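Local coordinates for protein YCGM (Escherichia coli, PDB 1NR9) that is of unknown function but belongs to the fumarylacetoacetate hydrolase-like fold family and carries a magnesium ion on acidic side chains, at residues Q5-Q10 / D55-L60; V22-N27 / V172-Y177; V44-P49 / A101-L106; H70-L75 / K122-D127. One frame throughout, in Å; residues are numbered along the deposited sequence.

Interaction 1 (Q5-Q10 / D55-L60); sequences QHHNWQ and DLRQPL
His-7 and Arg-57 are brought together by their torsions: the imidazole carbon CG of His-7 sits between its backbone N and carbonyl carbon (chi1 52°), while bends at chi2 and chi3 of Arg-57 bring NH1 alongside the imidazole, the two side chains running past each other in opposite directions. NE2 of His-7 and NH1 of Arg-57 are 2.9 Å apart, with the ring and guanidinium planes 69° from each other. Water 1 makes a clear bridge between the segments: it lies at the edge of the His-7 ring, its oxygen 2.7 Å from NE2, and donates to Asp-55 OD1 over 2.7 Å. The imidazole is fixed on its other side too, because His-7 ND1 donates to Gln-5 O at 2.9 Å, which should limit rotation of the ring.

Across from it, residues 55-58 form a type I turn. Asp-55 OD1 takes the backbone N-H of Arg-57 at 3.0 Å, an Asx turn in which the donor lies 38° above the carboxylate plane. Asp-55 OD2 meets Arg-57 NH1 at 2.9 Å, but well out of the guanidinium plane, so this salt bridge rests on charge alone. The aspartate thus holds both ends of the arginine, backbone and guanidinium.

The contact is small, 116 Å², and joins two loops. His-7 pairs through its backbone with Phe-135 and Leu-56 with Leu-132, both of strand 130-137, while the Arg-57 side chain rests on Leu-216 of strand 214-219.

Interaction 2 (V22-N27 / V172-Y177); sequences VCVGSN and VPLIAY
This is a small apolar helix-on-sheet contact in the fumarylacetoacetate hydrolase-like fold, where Leu-174 of helix 171-178 packs against Val-24 at the end of strand 21-24 and Asn-27 in the loop beyond. Only 100 Å² is buried, yet all three touching residues lie in the interior. A single methyl group, CD2 of Leu-174, makes both contacts. It comes within 3.9 Å of Val-24 CB and 4.1 Å of Val-24 CG1, the two side chains crossing at about a right angle. With CG anti to the backbone N (chi1 -174°), Leu-174 reaches out from the helix toward the strand. Val-24 points to the helix whereas its neighbour Cys-23 points away, the alternation expected of a strand.

Strand 21-24 lies between strands 45-48 and 189-191 in its sheet, and Leu-174 also touches Pro-43. The amide of Asn-27 is held independently of the leucine, OD1 accepting from His-169 N and ND2 donating to Thr-192 O. The magnesium ion lies about 6 Å from the Val-24 side chain. Asn-27 approaches from the direction opposite to the leucine, bringing ND2 to 4.0 Å from Leu-174 CD2, a van der Waals contact between an amide nitrogen and a methyl group.

Interaction 3 (V44-P49 / A101-L106); sequences VLFIKP and ALDLTL. With MG (magnesium ion), chain E.
Lys-48 and Asp-103 make the close part of this contact, where a lysine from strand 45-48 reaches the turn that follows strand 95-102. The Lys-48 chain runs extended as far as CE, then the last torsion turns (chi4 -73°) and swings NZ onto the turn. There NZ donates to Leu-104 O at 3.0 Å, with a C=O...N angle of 147°, and forms a salt bridge with Asp-103 OD1, also 3.0 Å away, though the position of OD1 is less certain. The same ammonium donates to Lys-124 O and Ser-129 O, so backbone carbonyls from several parts of the chain surround a buried charge. Asp-103 is the centre of an inverse gamma turn.

Phe-46 meets the same carboxylate from another direction. Its CZ lies 3.6 Å from Asp-103 OD2, which meets the ring at its edge and in its plane, the ring and carboxylate planes being 23° apart.

Beyond this core the packing thins. The end of the Leu-104 side chain leads away from segment 44-49, and the Thr-105 side chain does not touch it. OD2, the oxygen beside Phe-46, also binds magnesium at 2.5 Å and has Lys-124 as a further partner; water 2 joins the ion. Glu-72 adds the second carboxylate ligand of the acidic magnesium site of the fumarylacetoacetate hydrolase-like fold.

Interaction 4 (H70-L75 / K122-D127); sequences HHEVEL and KAKAFD. With MG (magnesium ion), chain E.
The acidic magnesium site of this fumarylacetoacetate hydrolase-like fold contains this contact, in which Glu-72, at the break in strand 69-79, meets Lys-124 at the end of helix 121-124. The two oxygens of the Glu-72 carboxylate divide their work. OE2 binds the metal at 2.4 Å, whereas OE1 forms a salt bridge with Lys-124 NZ over 3.1 Å, its hydrogen bond weak. Glu-72 is extended beyond CG, which carries its carboxylate out to the ion, and Lys-124 crosses it at about a right angle after a bend at chi2 (-79°).

The stronger partner of the ammonium is the other metal ligand, Asp-103, whose OD2 accepts from NZ. Lys-124 therefore ties together both carboxylates that hold magnesium, a second-shell placement consistent with balancing their negative charge. Arg-107 adds a long, weak ion pair to Glu-72 OE1.

The contact buries just 61 Å², but both residues are in the interior. Glu-74, two residues along, points to the same side as Glu-72, and its OE1 takes an N-H from Gly-193. Water 2 is a further ligand of the ion at 2.5 Å, and Glu-74 OE2 stands 3.1 Å from the magnesium.

From the N terminus, residues 5-10 open interaction 1, and strand 21-24 opens interaction 2 before interaction 1 closes at 55-60, so these two cross; so do interactions 1 and 3. Interaction 1 closes before interaction 4 opens. Interactions 3 and 4 cross, and both fall within the span that interaction 2 completes. Interaction 1 ties the N-terminal loop to the turn after strand 53-55, interaction 2 helix 171-178 to strand 21-24, interaction 3 strand 45-48 to the turn after strand 95-102, and interaction 4 strand 69-79 to the end of helix 121-124. Interactions 2, 3 and 4 reach one sheet, and interactions 3 and 4, their centres about 4 Å apart, share the magnesium ion and water 2.

Interaction 1 (Q5-Q10 / D55-L60)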
loop_
_atom_site.group_PDB
_atom_site.type_symbol
_atom_site.label_atom_id
_atom_site.label_comp_id
_atom_site.label_asym_id
_atom_site.label_seq_id
_atom_site.Cartn_x
_atom_site.Cartn_y
_atom_site.Cartn_z
ATOM N N GLN A 5 9.531 -14.483 1.130
ATOM C CA GLN A 5 8.418 -15.421 1.084
ATOM C C GLN A 5 8.124 -15.871 2.506
ATOM O O GLN A 5 9.026 -15.907 3.336
ATOM C CB GLN A 5 8.759 -16.604 0.199
ATOM C CG GLN A 5 8.726 -16.225 -1.252
ATOM C CD GLN A 5 8.859 -17.409 -2.155
ATOM O OE1 GLN A 5 9.936 -17.997 -2.265
ATOM N NE2 GLN A 5 7.757 -17.788 -2.803
ATOM N N HIS A 6 6.873 -16.197 2.809
ATOM C CA HIS A 6 6.549 -16.601 4.169
ATOM C C HIS A 6 7.183 -17.939 4.534
ATOM O O HIS A 6 7.246 -18.865 3.718
ATOM C CB HIS A 6 5.033 -16.714 4.378
ATOM C CG HIS A 6 4.276 -15.443 4.147
ATOM N ND1 HIS A 6 4.707 -14.219 4.609
ATOM C CD2 HIS A 6 3.082 -15.219 3.546
ATOM C CE1 HIS A 6 3.811 -13.296 4.304
ATOM N NE2 HIS A 6 2.816 -13.878 3.660
ATOM N N HIS A 7 7.648 -18.039 5.772
ATOM C CA HIS A 7 8.239 -19.275 6.254
ATOM C C HIS A 7 8.090 -19.357 7.768
ATOM O O HIS A 7 7.880 -18.344 8.432
ATOM C CB HIS A 7 9.723 -19.362 5.864
ATOM C CG HIS A 7 10.527 -18.161 6.253
ATOM N ND1 HIS A 7 10.649 -17.051 5.446
ATOM C CD2 HIS A 7 11.232 -17.884 7.376
ATOM C CE1 HIS A 7 11.390 -16.143 6.054
ATOM N NE2 HIS A 7 11.757 -16.623 7.228
ATOM N N ASN A 8 8.172 -20.570 8.307
ATOM C CA ASN A 8 8.087 -20.758 9.749
ATOM C C ASN A 8 9.451 -20.392 10.335
ATOM O O ASN A 8 10.355 -19.972 9.616
ATOM C CB ASN A 8 7.764 -22.209 10.090
ATOM C CG ASN A 8 8.822 -23.170 9.595
ATOM O OD1 ASN A 8 10.025 -22.895 9.676
ATOM N ND2 ASN A 8 8.384 -24.313 9.091
ATOM N N TRP A 9 9.612 -20.575 11.634
ATOM C CA TRP A 9 10.867 -20.225 12.265
ATOM C C TRP A 9 12.042 -21.021 11.683
ATOM O O TRP A 9 13.093 -20.450 11.385
ATOM C CB TRP A 9 10.749 -20.429 13.767
ATOM C CG TRP A 9 11.801 -19.708 14.521
ATOM C CD1 TRP A 9 12.920 -20.247 15.082
ATOM C CD2 TRP A 9 11.870 -18.293 14.757
ATOM N NE1 TRP A 9 13.686 -19.256 15.654
ATOM C CE2 TRP A 9 13.064 -18.046 15.469
ATOM C CE3 TRP A 9 11.039 -17.209 14.434
ATOM C CZ2 TRP A 9 13.452 -16.759 15.866
ATOM C CZ3 TRP A 9 11.426 -15.926 14.831
ATOM C CH2 TRP A 9 12.621 -15.715 15.540
ATOM N N GLN A 10 11.858 -22.331 11.520
ATOM C CA GLN A 10 12.878 -23.212 10.946
ATOM C C GLN A 10 13.395 -22.682 9.603
ATOM O O GLN A 10 14.568 -22.841 9.281
ATOM C CB GLN A 10 12.295 -24.602 10.702
ATOM C CG GLN A 10 12.781 -25.699 11.620
ATOM C CD GLN A 10 12.262 -27.065 11.182
ATOM O OE1 GLN A 10 12.569 -27.531 10.083
ATOM N NE2 GLN A 10 11.463 -27.706 12.036
ATOM N N ASP A 55 13.525 -10.672 4.161
ATOM C CA ASP A 55 14.049 -11.579 5.170
ATOM C C ASP A 55 14.840 -10.847 6.271
ATOM O O ASP A 55 15.860 -10.205 5.997
ATOM C CB ASP A 55 14.949 -12.606 4.497
ATOM C CG ASP A 55 15.081 -13.865 5.303
ATOM O OD1 ASP A 55 15.027 -13.775 6.552
ATOM O OD2 ASP A 55 15.247 -14.947 4.694
ATOM N N LEU A 56 14.375 -10.953 7.518
ATOM C CA LEU A 56 15.041 -10.297 8.646
ATOM C C LEU A 56 16.363 -10.956 9.013
ATOM O O LEU A 56 17.177 -10.375 9.733
ATOM C CB LEU A 56 14.125 -10.299 9.878
ATOM C CG LEU A 56 14.642 -9.612 11.152
ATOM C CD1 LEU A 56 15.068 -8.178 10.857
ATOM C CD2 LEU A 56 13.545 -9.625 12.214
ATOM N N ARG A 57 16.576 -12.169 8.506
ATOM C CA ARG A 57 17.785 -12.918 8.807
ATOM C C ARG A 57 18.978 -12.514 7.961
ATOM O O ARG A 57 20.119 -12.790 8.326
ATOM C CB ARG A 57 17.527 -14.418 8.646
ATOM C CG ARG A 57 16.573 -15.010 9.674
ATOM C CD ARG A 57 15.546 -15.879 8.977
ATOM N NE ARG A 57 16.191 -16.941 8.214
ATOM C CZ ARG A 57 15.706 -17.476 7.098
ATOM N NH1 ARG A 57 14.557 -17.059 6.582
ATOM N NH2 ARG A 57 16.382 -18.437 6.490
ATOM N N GLN A 58 18.725 -11.862 6.837
ATOM C CA GLN A 58 19.804 -11.442 5.956
ATOM C C GLN A 58 20.154 -9.978 6.199
ATOM O O GLN A 58 19.371 -9.231 6.806
ATOM C CB GLN A 58 19.405 -11.653 4.493
ATOM C CG GLN A 58 19.039 -13.089 4.154
ATOM C CD GLN A 58 20.050 -14.104 4.686
ATOM O OE1 GLN A 58 21.249 -14.022 4.397
ATOM N NE2 GLN A 58 19.567 -15.069 5.466
ATOM N N PRO A 59 21.344 -9.545 5.748
ATOM C CA PRO A 59 21.721 -8.146 5.954
ATOM C C PRO A 59 20.557 -7.238 5.588
ATOM O O PRO A 59 19.768 -7.573 4.711
ATOM C CB PRO A 59 22.915 -7.975 5.020
ATOM C CG PRO A 59 23.603 -9.315 5.143
ATOM C CD PRO A 59 22.437 -10.303 5.107
ATOM N N LEU A 60 20.452 -6.100 6.268
ATOM C CA LEU A 60 19.379 -5.147 6.015
ATOM C C LEU A 60 19.815 -3.994 5.116
ATOM O O LEU A 60 20.865 -3.386 5.322
ATOM C CB LEU A 60 18.842 -4.587 7.341
ATOM C CG LEU A 60 18.387 -5.624 8.365
ATOM C CD1 LEU A 60 17.414 -4.982 9.342
ATOM C CD2 LEU A 60 17.716 -6.787 7.650
HETATM O O HOH W 1 12.755 -14.266 7.975
#

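Interaction 2 (V22-N27 / V172-Y177)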
loop_
_atom_site.group_PDB
_atom_site.type_symbol
_atom_site.label_atom_id
_atom_site.label_comp_id
_atom_site.label_asym_id
_atom_site.label_seq_id
_atom_site.Cartn_x
_atom_site.Cartn_y
_atom_site.Cartn_z
ATOM N N VAL A 22 -0.594 -4.560 6.815
ATOM C CA VAL A 22 -1.386 -3.466 7.363
ATOM C C VAL A 22 -0.762 -3.112 8.699
ATOM O O VAL A 22 -0.442 -4.002 9.490
ATOM C CB VAL A 22 -2.867 -3.868 7.551
ATOM C CG1 VAL A 22 -3.686 -2.639 7.995
ATOM C CG2 VAL A 22 -3.415 -4.426 6.232
ATOM N N CYS A 23 -0.574 -1.823 8.954
ATOM C CA CYS A 23 0.074 -1.417 10.190
ATOM C C CYS A 23 -0.684 -0.391 10.996
ATOM O O CYS A 23 -1.435 0.431 10.449
ATOM C CB CYS A 23 1.468 -0.865 9.877
ATOM S SG CYS A 23 2.473 -1.911 8.797
ATOM N N VAL A 24 -0.475 -0.434 12.307
ATOM C CA VAL A 24 -1.112 0.507 13.217
ATOM C C VAL A 24 -0.139 1.657 13.487
ATOM O O VAL A 24 1.076 1.456 13.475
ATOM C CB VAL A 24 -1.482 -0.189 14.560
ATOM C CG1 VAL A 24 -0.247 -0.843 15.177
ATOM C CG2 VAL A 24 -2.097 0.826 15.524
ATOM N N GLY A 25 -0.662 2.856 13.701
ATOM C CA GLY A 25 0.206 3.978 13.994
ATOM C C GLY A 25 0.812 3.706 15.358
ATOM O O GLY A 25 1.622 2.787 15.508
ATOM N N SER A 26 0.422 4.489 16.360
ATOM C CA SER A 26 0.920 4.294 17.720
ATOM C C SER A 26 -0.067 3.366 18.405
ATOM O O SER A 26 -1.278 3.525 18.234
ATOM C CB SER A 26 0.970 5.626 18.458
ATOM O OG SER A 26 1.668 6.586 17.687
ATOM N N ASN A 27 0.433 2.403 19.175
ATOM C CA ASN A 27 -0.456 1.454 19.850
ATOM C C ASN A 27 0.071 0.993 21.206
ATOM O O ASN A 27 -0.382 -0.008 21.765
ATOM C CB ASN A 27 -0.707 0.247 18.936
ATOM C CG ASN A 27 -1.791 -0.677 19.470
ATOM O OD1 ASN A 27 -2.811 -0.222 19.984
ATOM N ND2 ASN A 27 -1.580 -1.979 19.336
ATOM N N VAL A 172 -6.677 -9.154 18.376
ATOM C CA VAL A 172 -7.874 -9.477 17.598
ATOM C C VAL A 172 -8.794 -8.262 17.369
ATOM O O VAL A 172 -9.425 -8.155 16.319
ATOM C CB VAL A 172 -8.706 -10.647 18.209
ATOM C CG1 VAL A 172 -7.793 -11.768 18.665
ATOM C CG2 VAL A 172 -9.580 -10.149 19.322
ATOM N N PRO A 173 -8.885 -7.332 18.337
ATOM C CA PRO A 173 -9.766 -6.184 18.089
ATOM C C PRO A 173 -9.231 -5.327 16.943
ATOM O O PRO A 173 -9.973 -4.941 16.036
ATOM C CB PRO A 173 -9.744 -5.421 19.419
ATOM C CG PRO A 173 -9.452 -6.481 20.424
ATOM C CD PRO A 173 -8.396 -7.320 19.727
ATOM N N LEU A 174 -7.934 -5.028 17.004
ATOM C CA LEU A 174 -7.282 -4.209 15.987
ATOM C C LEU A 174 -7.493 -4.819 14.604
ATOM O O LEU A 174 -7.953 -4.135 13.689
ATOM C CB LEU A 174 -5.785 -4.079 16.294
ATOM C CG LEU A 174 -4.920 -3.152 15.429
ATOM C CD1 LEU A 174 -5.492 -1.735 15.418
ATOM C CD2 LEU A 174 -3.500 -3.153 15.973
ATOM N N ILE A 175 -7.165 -6.104 14.454
ATOM C CA ILE A 175 -7.348 -6.779 13.170
ATOM C C ILE A 175 -8.803 -6.676 12.733
ATOM O O ILE A 175 -9.093 -6.419 11.565
ATOM C CB ILE A 175 -6.946 -8.268 13.245
ATOM C CG1 ILE A 175 -5.425 -8.378 13.342
ATOM C CG2 ILE A 175 -7.457 -9.026 12.027
ATOM C CD1 ILE A 175 -4.916 -9.804 13.477
ATOM N N ALA A 176 -9.716 -6.881 13.673
ATOM C CA ALA A 176 -11.136 -6.786 13.369
ATOM C C ALA A 176 -11.421 -5.385 12.848
ATOM O O ALA A 176 -12.117 -5.231 11.859
ATOM C CB ALA A 176 -11.962 -7.064 14.615
ATOM N N TYR A 177 -10.874 -4.371 13.514
ATOM C CA TYR A 177 -11.047 -2.968 13.106
ATOM C C TYR A 177 -10.447 -2.716 11.707
ATOM O O TYR A 177 -11.074 -2.083 10.848
ATOM C CB TYR A 177 -10.373 -2.047 14.127
ATOM C CG TYR A 177 -10.385 -0.593 13.735
ATOM C CD1 TYR A 177 -11.569 0.140 13.741
ATOM C CD2 TYR A 177 -9.217 0.042 13.313
ATOM C CE1 TYR A 177 -11.596 1.465 13.332
ATOM C CE2 TYR A 177 -9.232 1.364 12.898
ATOM C CZ TYR A 177 -10.430 2.070 12.908
ATOM O OH TYR A 177 -10.453 3.370 12.467
#

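Interaction 3 (V44-P49 / A101-L106)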
loop_
_atom_site.group_PDB
_atom_site.type_symbol
_atom_site.label_atom_id
_atom_site.label_comp_id
_atom_site.label_asym_id
_atom_site.label_seq_id
_atom_site.Cartn_x
_atom_site.Cartn_y
_atom_site.Cartn_z
ATOM N N VAL A 44 -4.720 4.388 14.081
ATOM C CA VAL A 44 -4.169 5.027 12.888
ATOM C C VAL A 44 -3.716 3.844 12.016
ATOM O O VAL A 44 -3.097 2.904 12.514
ATOM C CB VAL A 44 -2.958 5.917 13.233
ATOM C CG1 VAL A 44 -2.329 6.459 11.961
ATOM C CG2 VAL A 44 -3.397 7.059 14.131
ATOM N N LEU A 45 -4.031 3.894 10.723
ATOM C CA LEU A 45 -3.712 2.809 9.791
ATOM C C LEU A 45 -2.983 3.215 8.519
ATOM O O LEU A 45 -3.362 4.185 7.858
ATOM C CB LEU A 45 -5.012 2.107 9.380
ATOM C CG LEU A 45 -5.486 0.863 10.128
ATOM C CD1 LEU A 45 -5.119 0.941 11.605
ATOM C CD2 LEU A 45 -6.985 0.718 9.925
ATOM N N PHE A 46 -1.948 2.451 8.173
ATOM C CA PHE A 46 -1.180 2.674 6.946
ATOM C C PHE A 46 -0.739 1.300 6.429
ATOM O O PHE A 46 -0.745 0.320 7.189
ATOM C CB PHE A 46 0.018 3.598 7.203
ATOM C CG PHE A 46 1.082 3.001 8.072
ATOM C CD1 PHE A 46 2.112 2.254 7.517
ATOM C CD2 PHE A 46 1.064 3.200 9.447
ATOM C CE1 PHE A 46 3.110 1.709 8.321
ATOM C CE2 PHE A 46 2.053 2.661 10.255
ATOM C CZ PHE A 46 3.082 1.915 9.690
ATOM N N ILE A 47 -0.367 1.214 5.151
ATOM C CA ILE A 47 0.020 -0.078 4.579
ATOM C C ILE A 47 1.363 -0.168 3.844
ATOM O O ILE A 47 1.696 0.678 3.010
ATOM C CB ILE A 47 -1.051 -0.575 3.594
ATOM C CG1 ILE A 47 -2.440 -0.455 4.220
ATOM C CG2 ILE A 47 -0.756 -2.017 3.210
ATOM C CD1 ILE A 47 -3.584 -0.772 3.248
ATOM N N LYS A 48 2.121 -1.215 4.146
ATOM C CA LYS A 48 3.397 -1.441 3.477
ATOM C C LYS A 48 3.127 -2.426 2.322
ATOM O O LYS A 48 2.450 -3.442 2.498
ATOM C CB LYS A 48 4.418 -2.027 4.455
ATOM C CG LYS A 48 4.936 -1.056 5.488
ATOM C CD LYS A 48 5.929 -1.747 6.393
ATOM C CE LYS A 48 6.436 -0.823 7.501
ATOM N NZ LYS A 48 7.397 0.227 7.023
ATOM N N PRO A 49 3.649 -2.137 1.122
ATOM C CA PRO A 49 3.428 -3.024 -0.028
ATOM C C PRO A 49 4.336 -4.250 -0.053
ATOM O O PRO A 49 5.257 -4.351 0.742
ATOM C CB PRO A 49 3.662 -2.094 -1.205
ATOM C CG PRO A 49 4.844 -1.269 -0.699
ATOM C CD PRO A 49 4.412 -0.938 0.727
ATOM N N ALA A 101 8.840 -8.165 13.411
ATOM C CA ALA A 101 9.191 -7.306 12.302
ATOM C C ALA A 101 9.752 -5.978 12.767
ATOM O O ALA A 101 9.713 -5.627 13.953
ATOM C CB ALA A 101 7.970 -7.058 11.433
ATOM N N LEU A 102 10.295 -5.250 11.806
ATOM C CA LEU A 102 10.820 -3.933 12.054
ATOM C C LEU A 102 10.006 -3.060 11.131
ATOM O O LEU A 102 10.005 -3.255 9.915
ATOM C CB LEU A 102 12.298 -3.838 11.679
ATOM C CG LEU A 102 13.320 -4.528 12.578
ATOM C CD1 LEU A 102 14.718 -4.043 12.201
ATOM C CD2 LEU A 102 13.029 -4.191 14.036
ATOM N N ASP A 103 9.271 -2.129 11.718
ATOM C CA ASP A 103 8.472 -1.203 10.945
ATOM C C ASP A 103 9.465 -0.092 10.653
ATOM O O ASP A 103 9.464 0.960 11.283
ATOM C CB ASP A 103 7.287 -0.721 11.788
ATOM C CG ASP A 103 6.498 0.402 11.136
ATOM O OD1 ASP A 103 6.573 0.563 9.894
ATOM O OD2 ASP A 103 5.786 1.112 11.884
ATOM N N LEU A 104 10.362 -0.380 9.722
ATOM C CA LEU A 104 11.382 0.561 9.313
ATOM C C LEU A 104 10.704 1.807 8.773
ATOM O O LEU A 104 9.811 1.707 7.931
ATOM C CB LEU A 104 12.244 -0.070 8.230
ATOM C CG LEU A 104 13.622 -0.554 8.662
ATOM C CD1 LEU A 104 13.598 -1.056 10.094
ATOM C CD2 LEU A 104 14.073 -1.642 7.690
ATOM N N THR A 105 11.126 2.975 9.249
ATOM C CA THR A 105 10.524 4.218 8.804
ATOM C C THR A 105 11.508 5.366 8.615
ATOM O O THR A 105 12.491 5.482 9.345
ATOM C CB THR A 105 9.396 4.663 9.781
ATOM O OG1 THR A 105 9.406 6.089 9.914
ATOM C CG2 THR A 105 9.570 4.024 11.143
ATOM N N LEU A 106 11.243 6.197 7.608
ATOM C CA LEU A 106 12.071 7.367 7.316
ATOM C C LEU A 106 11.500 8.576 8.086
ATOM O O LEU A 106 10.706 9.351 7.529
ATOM C CB LEU A 106 12.052 7.656 5.810
ATOM C CG LEU A 106 12.776 6.655 4.899
ATOM C CD1 LEU A 106 12.589 7.050 3.440
ATOM C CD2 LEU A 106 14.267 6.630 5.245
HETATM MG MG MG E . 4.466 2.177 13.668
HETATM O O HOH W 2 3.713 -0.153 13.019
#

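Interaction 4 (H70-L75 / K122-D127)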
loop_
_atom_site.group_PDB
_atom_site.type_symbol
_atom_site.label_atom_id
_atom_site.label_comp_id
_atom_site.label_asym_id
_atom_site.label_seq_id
_atom_site.Cartn_x
_atom_site.Cartn_y
_atom_site.Cartn_z
ATOM N N HIS A 70 14.578 4.889 11.145
ATOM C CA HIS A 70 14.314 4.349 12.476
ATOM C C HIS A 70 13.835 2.909 12.502
ATOM O O HIS A 70 13.322 2.390 11.510
ATOM C CB HIS A 70 13.312 5.216 13.222
ATOM C CG HIS A 70 13.889 6.505 13.711
ATOM N ND1 HIS A 70 13.257 7.294 14.651
ATOM C CD2 HIS A 70 15.023 7.159 13.369
ATOM C CE1 HIS A 70 13.977 8.380 14.865
ATOM N NE2 HIS A 70 15.054 8.323 14.099
ATOM N N HIS A 71 14.022 2.262 13.649
ATOM C CA HIS A 71 13.607 0.878 13.821
ATOM C C HIS A 71 12.427 0.829 14.788
ATOM O O HIS A 71 12.356 1.607 15.741
ATOM C CB HIS A 71 14.757 0.031 14.381
ATOM C CG HIS A 71 15.317 0.553 15.667
ATOM N ND1 HIS A 71 16.486 1.282 15.729
ATOM C CD2 HIS A 71 14.836 0.508 16.933
ATOM C CE1 HIS A 71 16.700 1.665 16.975
ATOM N NE2 HIS A 71 15.713 1.209 17.726
ATOM N N GLU A 72 11.490 -0.070 14.519
ATOM C CA GLU A 72 10.339 -0.248 15.379
ATOM C C GLU A 72 10.120 -1.744 15.461
ATOM O O GLU A 72 9.619 -2.342 14.511
ATOM C CB GLU A 72 9.079 0.395 14.782
ATOM C CG GLU A 72 9.055 1.917 14.711
ATOM C CD GLU A 72 7.675 2.456 14.323
ATOM O OE1 GLU A 72 7.521 3.694 14.196
ATOM O OE2 GLU A 72 6.743 1.635 14.149
ATOM N N VAL A 73 10.515 -2.373 16.560
ATOM C CA VAL A 73 10.278 -3.808 16.671
ATOM C C VAL A 73 8.778 -3.925 16.910
ATOM O O VAL A 73 8.199 -3.105 17.626
ATOM C CB VAL A 73 11.052 -4.454 17.856
ATOM C CG1 VAL A 73 10.559 -3.903 19.174
ATOM C CG2 VAL A 73 10.899 -5.977 17.802
ATOM N N GLU A 74 8.150 -4.919 16.289
ATOM C CA GLU A 74 6.715 -5.100 16.435
ATOM C C GLU A 74 6.319 -6.570 16.283
ATOM O O GLU A 74 7.029 -7.365 15.649
ATOM C CB GLU A 74 5.958 -4.256 15.379
ATOM C CG GLU A 74 6.338 -2.746 15.309
ATOM C CD GLU A 74 5.336 -1.893 14.512
ATOM O OE1 GLU A 74 4.264 -2.421 14.137
ATOM O OE2 GLU A 74 5.608 -0.687 14.268
ATOM N N LEU A 75 5.189 -6.927 16.887
ATOM C CA LEU A 75 4.652 -8.277 16.791
ATOM C C LEU A 75 3.908 -8.396 15.448
ATOM O O LEU A 75 3.024 -7.587 15.136
ATOM C CB LEU A 75 3.670 -8.554 17.931
ATOM C CG LEU A 75 3.046 -9.950 17.807
ATOM C CD1 LEU A 75 4.135 -11.010 17.981
ATOM C CD2 LEU A 75 1.955 -10.133 18.839
ATOM N N LYS A 122 6.024 7.355 1.366
ATOM C CA LYS A 122 7.438 7.651 1.198
ATOM C C LYS A 122 8.236 7.312 2.443
ATOM O O LYS A 122 9.348 6.800 2.358
ATOM C CB LYS A 122 7.650 9.121 0.853
ATOM C CG LYS A 122 7.267 9.485 -0.560
ATOM C CD LYS A 122 7.507 10.962 -0.798
ATOM C CE LYS A 122 7.061 11.396 -2.185
ATOM N NZ LYS A 122 7.278 12.864 -2.372
ATOM N N ALA A 123 7.658 7.585 3.604
ATOM C CA ALA A 123 8.337 7.343 4.865
ATOM C C ALA A 123 8.139 5.950 5.432
ATOM O O ALA A 123 9.008 5.444 6.141
ATOM C CB ALA A 123 7.878 8.377 5.894
ATOM N N LYS A 124 7.001 5.330 5.130
ATOM C CA LYS A 124 6.685 4.008 5.669
ATOM C C LYS A 124 6.610 2.857 4.671
ATOM O O LYS A 124 6.496 1.693 5.080
ATOM C CB LYS A 124 5.350 4.071 6.421
ATOM C CG LYS A 124 5.392 4.766 7.775
ATOM C CD LYS A 124 5.965 3.864 8.851
ATOM C CE LYS A 124 5.827 4.507 10.214
ATOM N NZ LYS A 124 6.267 3.607 11.325
ATOM N N ALA A 125 6.671 3.144 3.376
ATOM C CA ALA A 125 6.536 2.045 2.431
ATOM C C ALA A 125 7.673 1.802 1.461
ATOM O O ALA A 125 7.527 0.986 0.552
ATOM C CB ALA A 125 5.223 2.196 1.658
ATOM N N PHE A 126 8.799 2.491 1.642
ATOM C CA PHE A 126 9.939 2.314 0.732
ATOM C C PHE A 126 10.381 0.850 0.665
ATOM O O PHE A 126 9.928 0.024 1.459
ATOM C CB PHE A 126 11.122 3.215 1.143
ATOM C CG PHE A 126 11.589 3.007 2.555
ATOM C CD1 PHE A 126 11.024 3.727 3.604
ATOM C CD2 PHE A 126 12.576 2.066 2.840
ATOM C CE1 PHE A 126 11.437 3.511 4.928
ATOM C CE2 PHE A 126 12.990 1.843 4.148
ATOM C CZ PHE A 126 12.420 2.566 5.199
ATOM N N ASP A 127 11.251 0.530 -0.286
ATOM C CA ASP A 127 11.711 -0.846 -0.460
ATOM C C ASP A 127 12.319 -1.438 0.794
ATOM O O ASP A 127 13.103 -0.790 1.485
ATOM C CB ASP A 127 12.740 -0.943 -1.591
ATOM C CG ASP A 127 12.167 -0.580 -2.946
ATOM O OD1 ASP A 127 10.934 -0.663 -3.114
ATOM O OD2 ASP A 127 12.959 -0.228 -3.850
HETATM MG MG MG E . 4.466 2.177 13.668
HETATM O O HOH W 2 3.713 -0.153 13.019
#